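Local coordinates for protein probable alginate O-acetylase AlgJ (Pseudomonas putida, PDB 4O8V) that probably adds acetyl groups to mannuronate residues of alginate in the periplasm, as part of an inner-membrane complex with AlgI and AlgF, at residues A[247-252]-A[276-281]; A[252-257]-A[290-295]. All blocks are in the same frame, centred on the assembly; numbering follows the deposited sequence.

Contact 1: residues A[247-252]-A[276-281]; sequences HGPLLP and ERYLPM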
ATOM      1  N   HIS A 247      -8.940   2.008   7.466  1.00 36.46           N
ATOM      2  CA  HIS A 247      -9.333   3.406   7.321  1.00 42.91           C
ATOM      3  C   HIS A 247      -8.822   4.001   6.015  1.00 38.08           C
ATOM      4  O   HIS A 247      -8.875   5.206   5.813  1.00 38.78           O
ATOM      5  CB  HIS A 247      -8.812   4.235   8.500  1.00 50.19           C
ATOM      6  CG  HIS A 247      -9.218   3.695   9.835  1.00 59.84           C
ATOM      7  ND1 HIS A 247     -10.505   3.801  10.318  1.00 63.77           N
ATOM      8  CD2 HIS A 247      -8.512   3.032  10.781  1.00 61.64           C
ATOM      9  CE1 HIS A 247     -10.573   3.230  11.507  1.00 66.01           C
ATOM     10  NE2 HIS A 247      -9.379   2.756  11.810  1.00 64.44           N
ATOM     11  N   GLY A 248      -8.320   3.149   5.133  1.00 30.23           N
ATOM     12  CA  GLY A 248      -7.744   3.625   3.893  1.00 26.83           C
ATOM     13  C   GLY A 248      -6.377   4.226   4.137  1.00 25.90           C
ATOM     14  O   GLY A 248      -5.884   4.223   5.259  1.00 22.74           O
ATOM     15  N   PRO A 249      -5.742   4.717   3.071  1.00 26.29           N
ATOM     16  CA  PRO A 249      -4.352   5.187   3.095  1.00 23.60           C
ATOM     17  C   PRO A 249      -4.185   6.639   3.550  1.00 22.38           C
ATOM     18  O   PRO A 249      -3.082   7.001   3.998  1.00 23.10           O
ATOM     19  CB  PRO A 249      -3.920   5.030   1.632  1.00 23.87           C
ATOM     20  CG  PRO A 249      -5.188   5.242   0.862  1.00 24.42           C
ATOM     21  CD  PRO A 249      -6.262   4.571   1.693  1.00 29.36           C
ATOM     22  N   LEU A 250      -5.241   7.449   3.468  1.00 23.08           N
ATOM     23  CA  LEU A 250      -5.110   8.895   3.748  1.00 21.91           C
ATOM     24  C   LEU A 250      -5.245   9.232   5.240  1.00 26.40           C
ATOM     25  O   LEU A 250      -4.414   9.969   5.793  1.00 26.22           O
ATOM     26  CB  LEU A 250      -6.146   9.701   2.940  1.00 23.44           C
ATOM     27  CG  LEU A 250      -6.079  11.216   3.213  1.00 29.27           C
ATOM     28  CD1 LEU A 250      -4.719  11.790   2.782  1.00 28.42           C
ATOM     29  CD2 LEU A 250      -7.218  11.931   2.500  1.00 30.99           C
ATOM     30  N   LEU A 251      -6.284   8.705   5.894  1.00 27.45           N
ATOM     31  CA  LEU A 251      -6.524   9.013   7.306  1.00 26.11           C
ATOM     32  C   LEU A 251      -5.325   8.688   8.212  1.00 27.63           C
ATOM     33  O   LEU A 251      -4.982   9.484   9.089  1.00 27.10           O
ATOM     34  CB  LEU A 251      -7.787   8.296   7.813  1.00 28.49           C
ATOM     35  CG  LEU A 251      -9.077   9.133   7.824  1.00 35.05           C
ATOM     36  CD1 LEU A 251      -9.296   9.813   6.491  1.00 39.32           C
ATOM     37  CD2 LEU A 251     -10.293   8.282   8.183  1.00 38.88           C
ATOM     38  N   PRO A 252      -4.674   7.525   8.022  1.00 27.26           N
ATOM     39  CA  PRO A 252      -3.473   7.332   8.837  1.00 24.62           C
ATOM     40  C   PRO A 252      -2.365   8.339   8.537  1.00 24.07           C
ATOM     41  O   PRO A 252      -1.611   8.654   9.462  1.00 24.83           O
ATOM     42  CB  PRO A 252      -3.009   5.908   8.464  1.00 24.93           C
ATOM     43  CG  PRO A 252      -4.228   5.228   7.997  1.00 25.03           C
ATOM     44  CD  PRO A 252      -5.008   6.310   7.258  1.00 24.08           C
ATOM     45  N   GLU A 276      -3.732   1.547  -5.435  1.00 28.65           N
ATOM     46  CA  GLU A 276      -4.328   2.372  -6.487  1.00 29.21           C
ATOM     47  C   GLU A 276      -5.851   2.535  -6.381  1.00 33.28           C
ATOM     48  O   GLU A 276      -6.373   3.607  -6.673  1.00 32.80           O
ATOM     49  CB  GLU A 276      -3.954   1.828  -7.873  1.00 29.49           C
ATOM     50  CG  GLU A 276      -4.566   0.476  -8.222  1.00 29.22           C
ATOM     51  CD  GLU A 276      -4.521   0.153  -9.713  1.00 35.10           C
ATOM     52  OE1 GLU A 276      -5.408   0.615 -10.467  1.00 35.21           O
ATOM     53  OE2 GLU A 276      -3.620  -0.594 -10.134  1.00 36.69           O
ATOM     54  N   ARG A 277      -6.564   1.500  -5.932  1.00 28.35           N
ATOM     55  CA  ARG A 277      -8.021   1.534  -5.931  1.00 29.36           C
ATOM     56  C   ARG A 277      -8.607   2.602  -5.006  1.00 25.71           C
ATOM     57  O   ARG A 277      -9.777   2.934  -5.126  1.00 29.02           O
ATOM     58  CB  ARG A 277      -8.594   0.165  -5.536  1.00 34.01           C
ATOM     59  CG  ARG A 277      -8.489  -0.167  -4.031  1.00 35.53           C
ATOM     60  CD  ARG A 277      -8.963  -1.615  -3.806  1.00 36.90           C
ATOM     61  NE  ARG A 277      -9.152  -2.004  -2.407  1.00 38.54           N
ATOM     62  CZ  ARG A 277      -8.261  -2.713  -1.716  1.00 41.67           C
ATOM     63  NH1 ARG A 277      -7.113  -3.060  -2.284  1.00 38.83           N
ATOM     64  NH2 ARG A 277      -8.508  -3.062  -0.458  1.00 43.09           N
ATOM     65  N   TYR A 278      -7.799   3.120  -4.085  1.00 24.95           N
ATOM     66  CA  TYR A 278      -8.275   4.142  -3.146  1.00 28.96           C
ATOM     67  C   TYR A 278      -8.304   5.546  -3.737  1.00 27.43           C
ATOM     68  O   TYR A 278      -8.907   6.440  -3.153  1.00 26.12           O
ATOM     69  CB  TYR A 278      -7.411   4.169  -1.876  1.00 30.18           C
ATOM     70  CG  TYR A 278      -7.624   2.980  -0.963  1.00 28.38           C
ATOM     71  CD1 TYR A 278      -8.756   2.891  -0.150  1.00 32.48           C
ATOM     72  CD2 TYR A 278      -6.700   1.943  -0.928  1.00 32.19           C
ATOM     73  CE1 TYR A 278      -8.955   1.793   0.678  1.00 34.58           C
ATOM     74  CE2 TYR A 278      -6.890   0.848  -0.110  1.00 30.06           C
ATOM     75  CZ  TYR A 278      -8.013   0.776   0.694  1.00 34.40           C
ATOM     76  OH  TYR A 278      -8.183  -0.328   1.509  1.00 37.39           O
ATOM     77  N   LEU A 279      -7.637   5.763  -4.869  1.00 30.32           N
ATOM     78  CA  LEU A 279      -7.546   7.126  -5.409  1.00 27.61           C
ATOM     79  C   LEU A 279      -8.928   7.703  -5.789  1.00 29.47           C
ATOM     80  O   LEU A 279      -9.215   8.863  -5.493  1.00 29.02           O
ATOM     81  CB  LEU A 279      -6.604   7.175  -6.619  1.00 31.17           C
ATOM     82  CG  LEU A 279      -6.319   8.592  -7.148  1.00 30.75           C
ATOM     83  CD1 LEU A 279      -5.619   9.441  -6.106  1.00 33.89           C
ATOM     84  CD2 LEU A 279      -5.498   8.533  -8.420  1.00 36.28           C
ATOM     85  N   PRO A 280      -9.803   6.898  -6.421  1.00 29.93           N
ATOM     86  CA  PRO A 280     -11.104   7.521  -6.695  1.00 31.95           C
ATOM     87  C   PRO A 280     -12.156   7.234  -5.626  1.00 35.87           C
ATOM     88  O   PRO A 280     -13.347   7.278  -5.934  1.00 44.54           O
ATOM     89  CB  PRO A 280     -11.499   6.903  -8.030  1.00 32.93           C
ATOM     90  CG  PRO A 280     -10.890   5.525  -7.991  1.00 32.44           C
ATOM     91  CD  PRO A 280      -9.622   5.641  -7.179  1.00 31.01           C
HETATM   92  N   MSE A 281     -11.721   6.967  -4.397  1.00 30.39           N
HETATM   93  CA  MSE A 281     -12.641   6.701  -3.289  1.00 29.94           C
HETATM   94  C   MSE A 281     -12.721   7.857  -2.295  1.00 32.94           C
HETATM   95  O   MSE A 281     -11.736   8.544  -2.038  1.00 31.47           O
HETATM   96  CB  MSE A 281     -12.242   5.407  -2.567  1.00 33.29           C
HETATM   97  CG  MSE A 281     -12.429   4.181  -3.443  1.00 37.62           C
HETATM   98 SE   MSE A 281     -11.851   2.478  -2.603  1.00 42.96          SE
HETATM   99  CE  MSE A 281     -13.251   2.447  -1.223  1.00 47.69           C
TER
HETATM  100  O   HOH W   1      -8.975   0.327   4.439  1.00 39.89           O

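Contact 2: residues A[252-257]-A[290-295]; sequences PMLKYL and PQWIAQ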
ATOM      1  N   PRO A 252      -4.674   7.525   8.022  1.00 27.26           N
ATOM      2  CA  PRO A 252      -3.473   7.332   8.837  1.00 24.62           C
ATOM      3  C   PRO A 252      -2.365   8.339   8.537  1.00 24.07           C
ATOM      4  O   PRO A 252      -1.611   8.654   9.462  1.00 24.83           O
ATOM      5  CB  PRO A 252      -3.009   5.908   8.464  1.00 24.93           C
ATOM      6  CG  PRO A 252      -4.228   5.228   7.997  1.00 25.03           C
ATOM      7  CD  PRO A 252      -5.008   6.310   7.258  1.00 24.08           C
HETATM    8  N   MSE A 253      -2.257   8.833   7.304  1.00 21.18           N
HETATM    9  CA  MSE A 253      -1.243   9.853   7.018  1.00 24.81           C
HETATM   10  C   MSE A 253      -1.594  11.171   7.695  1.00 27.43           C
HETATM   11  O   MSE A 253      -0.716  11.823   8.269  1.00 25.87           O
HETATM   12  CB  MSE A 253      -1.065  10.079   5.520  1.00 23.33           C
HETATM   13  CG  MSE A 253      -0.127  11.227   5.193  1.00 24.83           C
HETATM   14 SE   MSE A 253       1.701  11.006   5.929  1.00 37.95          SE
HETATM   15  CE  MSE A 253       2.274   9.783   4.573  1.00 18.53           C
ATOM     16  N   LEU A 254      -2.868  11.569   7.655  1.00 24.19           N
ATOM     17  CA  LEU A 254      -3.240  12.830   8.326  1.00 29.14           C
ATOM     18  C   LEU A 254      -3.033  12.728   9.847  1.00 30.61           C
ATOM     19  O   LEU A 254      -2.578  13.693  10.499  1.00 28.95           O
ATOM     20  CB  LEU A 254      -4.680  13.214   7.986  1.00 29.55           C
ATOM     21  CG  LEU A 254      -4.983  13.283   6.482  1.00 31.36           C
ATOM     22  CD1 LEU A 254      -6.469  13.573   6.244  1.00 30.53           C
ATOM     23  CD2 LEU A 254      -4.115  14.342   5.819  1.00 33.05           C
ATOM     24  N   LYS A 255      -3.350  11.566  10.409  0.52 27.94           N
ATOM     25  CA  LYS A 255      -3.103  11.321  11.826  0.52 29.89           C
ATOM     26  C   LYS A 255      -1.622  11.467  12.146  0.52 30.28           C
ATOM     27  O   LYS A 255      -1.244  12.120  13.123  0.52 30.91           O
ATOM     28  CB  LYS A 255      -3.600   9.931  12.226  0.52 31.55           C
ATOM     29  CG  LYS A 255      -3.311   9.545  13.665  0.52 33.22           C
ATOM     30  CD  LYS A 255      -4.140   8.332  14.057  0.52 35.53           C
ATOM     31  CE  LYS A 255      -3.558   7.612  15.254  0.52 36.96           C
ATOM     32  NZ  LYS A 255      -4.356   6.389  15.561  0.52 38.93           N
ATOM     33  N   TYR A 256      -0.784  10.864  11.310  1.00 27.49           N
ATOM     34  CA  TYR A 256       0.666  10.953  11.494  1.00 29.10           C
ATOM     35  C   TYR A 256       1.173  12.406  11.497  1.00 30.38           C
ATOM     36  O   TYR A 256       1.983  12.793  12.347  1.00 31.05           O
ATOM     37  CB  TYR A 256       1.398  10.157  10.400  1.00 29.38           C
ATOM     38  CG  TYR A 256       2.896  10.260  10.550  1.00 29.42           C
ATOM     39  CD1 TYR A 256       3.531   9.758  11.670  1.00 29.73           C
ATOM     40  CD2 TYR A 256       3.667  10.876   9.578  1.00 28.97           C
ATOM     41  CE1 TYR A 256       4.903   9.859  11.812  1.00 31.46           C
ATOM     42  CE2 TYR A 256       5.029  10.992   9.712  1.00 28.61           C
ATOM     43  CZ  TYR A 256       5.642  10.484  10.815  1.00 29.69           C
ATOM     44  OH  TYR A 256       7.009  10.597  10.927  1.00 32.40           O
ATOM     45  N   LEU A 257       0.697  13.208  10.554  1.00 28.44           N
ATOM     46  CA  LEU A 257       1.139  14.603  10.477  1.00 30.63           C
ATOM     47  C   LEU A 257       0.763  15.400  11.718  1.00 31.90           C
ATOM     48  O   LEU A 257       1.434  16.363  12.054  1.00 34.50           O
ATOM     49  CB  LEU A 257       0.546  15.295   9.249  1.00 26.98           C
ATOM     50  CG  LEU A 257       0.999  14.723   7.899  1.00 31.34           C
ATOM     51  CD1 LEU A 257       0.245  15.401   6.772  1.00 31.90           C
ATOM     52  CD2 LEU A 257       2.499  14.916   7.733  1.00 30.82           C
ATOM     53  N   PRO A 290     -11.456  22.071   9.146  1.00 37.55           N
ATOM     54  CA  PRO A 290     -11.442  22.488   7.739  1.00 37.61           C
ATOM     55  C   PRO A 290     -10.293  23.448   7.394  1.00 35.79           C
ATOM     56  O   PRO A 290      -9.794  23.432   6.268  1.00 35.31           O
ATOM     57  CB  PRO A 290     -12.801  23.171   7.564  1.00 39.38           C
ATOM     58  CG  PRO A 290     -13.232  23.536   8.959  1.00 43.81           C
ATOM     59  CD  PRO A 290     -12.729  22.417   9.802  1.00 39.23           C
ATOM     60  N   GLN A 291      -9.861  24.249   8.361  1.00 36.11           N
ATOM     61  CA  GLN A 291      -8.748  25.153   8.124  1.00 38.33           C
ATOM     62  C   GLN A 291      -7.485  24.384   7.770  1.00 39.85           C
ATOM     63  O   GLN A 291      -6.693  24.819   6.928  1.00 40.92           O
ATOM     64  CB  GLN A 291      -8.501  26.036   9.346  1.00 41.82           C
ATOM     65  CG  GLN A 291      -9.503  27.109   9.502  1.00 50.48           C
ATOM     66  CD  GLN A 291      -8.952  28.290  10.259  1.00 58.97           C
ATOM     67  OE1 GLN A 291      -7.884  28.211  10.867  1.00 61.50           O
ATOM     68  NE2 GLN A 291      -9.664  29.398  10.212  1.00 63.42           N
ATOM     69  N   TRP A 292      -7.299  23.232   8.403  1.00 36.48           N
ATOM     70  CA  TRP A 292      -6.119  22.437   8.132  1.00 36.86           C
ATOM     71  C   TRP A 292      -6.233  21.737   6.788  1.00 35.71           C
ATOM     72  O   TRP A 292      -5.261  21.650   6.033  1.00 34.70           O
ATOM     73  CB  TRP A 292      -5.883  21.421   9.234  1.00 36.60           C
ATOM     74  CG  TRP A 292      -4.584  20.723   9.023  1.00 42.85           C
ATOM     75  CD1 TRP A 292      -3.366  21.305   8.779  1.00 48.18           C
ATOM     76  CD2 TRP A 292      -4.366  19.318   9.020  1.00 39.10           C
ATOM     77  NE1 TRP A 292      -2.404  20.337   8.622  1.00 46.64           N
ATOM     78  CE2 TRP A 292      -2.992  19.108   8.770  1.00 39.88           C
ATOM     79  CE3 TRP A 292      -5.198  18.214   9.199  1.00 41.23           C
ATOM     80  CZ2 TRP A 292      -2.434  17.834   8.705  1.00 38.26           C
ATOM     81  CZ3 TRP A 292      -4.643  16.957   9.133  1.00 40.57           C
ATOM     82  CH2 TRP A 292      -3.273  16.775   8.890  1.00 38.83           C
ATOM     83  N   ILE A 293      -7.435  21.262   6.471  1.00 33.37           N
ATOM     84  CA  ILE A 293      -7.664  20.647   5.180  1.00 33.59           C
ATOM     85  C   ILE A 293      -7.351  21.670   4.092  1.00 31.99           C
ATOM     86  O   ILE A 293      -6.695  21.339   3.104  1.00 35.49           O
ATOM     87  CB  ILE A 293      -9.114  20.123   5.051  1.00 32.06           C
ATOM     88  CG1 ILE A 293      -9.310  18.940   6.008  1.00 30.09           C
ATOM     89  CG2 ILE A 293      -9.420  19.729   3.596  1.00 31.84           C
ATOM     90  CD1 ILE A 293     -10.749  18.456   6.111  1.00 38.70           C
ATOM     91  N   ALA A 294      -7.785  22.913   4.305  1.00 31.27           N
ATOM     92  CA  ALA A 294      -7.579  23.993   3.353  1.00 35.13           C
ATOM     93  C   ALA A 294      -6.093  24.245   3.115  1.00 40.35           C
ATOM     94  O   ALA A 294      -5.671  24.485   1.983  1.00 41.78           O
ATOM     95  CB  ALA A 294      -8.248  25.282   3.842  1.00 37.68           C
ATOM     96  N   GLN A 295      -5.317  24.209   4.194  1.00 34.74           N
ATOM     97  CA  GLN A 295      -3.875  24.447   4.118  1.00 42.77           C
ATOM     98  C   GLN A 295      -3.189  23.412   3.235  1.00 40.23           C
ATOM     99  O   GLN A 295      -2.327  23.742   2.414  1.00 39.05           O
ATOM    100  CB  GLN A 295      -3.256  24.423   5.514  1.00 47.70           C
ATOM    101  CG  GLN A 295      -3.596  25.618   6.354  1.00 59.19           C
ATOM    102  CD  GLN A 295      -2.687  25.738   7.553  1.00 67.07           C
ATOM    103  OE1 GLN A 295      -1.804  24.899   7.762  1.00 69.56           O
ATOM    104  NE2 GLN A 295      -2.889  26.785   8.347  1.00 70.67           N
TER

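Contact 1: residues A[247-252]-A[276-281]
P249 lies over one face of the Y278 ring, its CD 3.6 Å from the ring centroid and 21° off the normal, a CH-pi contact made by the methylene next to the proline nitrogen. That carbon sits nearest the inner end of the ring, 3.4 Å from Y278 CG, while P249 CG reaches back to Y278 CB at 3.7 Å, so the pyrrolidine spans the root of the tyrosine rather than its hydroxyl. The opposite face of the ring is backed by R277 CG. Y278 CG stands anti to its own carbonyl carbon (chi1 -72°), and this turn carries the ring across to G248, whose CA comes obliquely to within 3.9 Å of Y278 CE1. G248 has a positive phi of 76°, and a CB there would run into P249 CD. At the far end of the ring one water joins the two segments: it accepts from G248 N at 3.0 Å and is also hydrogen-bonded to Y278 OH. The tyrosine side chain lies about 6 Å from that of S218, the probable nucleophile of this SGNH-like domain, and so borders the predicted catalytic site. P249 also touches T217 and F274 of strand 269-275; the contact thus joins the approach to helix 250-257 to the 3-10 segment 276-278 after this inner strand of the parallel sheet. Just beyond, L279 packs on helices 31-51 and 84-94.

Contact 2: residues A[252-257]-A[290-295]
A chi1 of -173° turns W292 CG away from the backbone N and sends the indole from helix 290-297 to helix 250-257, where L254 and L257 both carry CG anti to the carbonyl carbon and meet it chiefly through their CB atoms. The six-membered end of the indole does the touching. L254 CB is 3.9 Å from W292 CZ3, and L254 CD2 also touches W292 CH2. One turn on, L257 CB comes to the ring edge, near its plane, 4.0 Å from W292 CZ2, its side chain at about a right angle to the indole. The carbonyl O of L254 also comes near, obliquely, 3.5 Å from W292 CH2. In the three-layered alpha/beta fold of SGNH hydrolases, helix 250-257 packs against the parallel sheet, M253 reaching strands 212-215 and 269-275. Replacing W292 by an alanine would remove the indole and is likely to open a gap between the two helices, leaving L254 and L257 without their aromatic partner. The backbones stay well apart, L254 CA and I293 CA being 9.5 Å from each other. F288 adds to the packing on L254, and L257 also rests on V45, T48 and L49 of helix 31-51.

Overall arrangement
Both contacts use the element around helix 250-257: contact 1 takes its entry and contact 2 its C-terminal half, the two sharing P252, with centres about 14 Å apart. Along the chain they alternate, so the loop after strand 269-275 meets the residues leading into this helix and helix 290-297, farther on, meets its end. Contact 1, partly buried although its centre is only about 9 Å from that of the chain, lies near the predicted catalytic residues and mixes a CH-pi contact with a water bridge. Contact 2 is buried although about 19 Å out, away from the annotated sites; without hydrogen bonds across it, it is mainly apolar packing, two buried leucines meeting the six-membered end of a tryptophan.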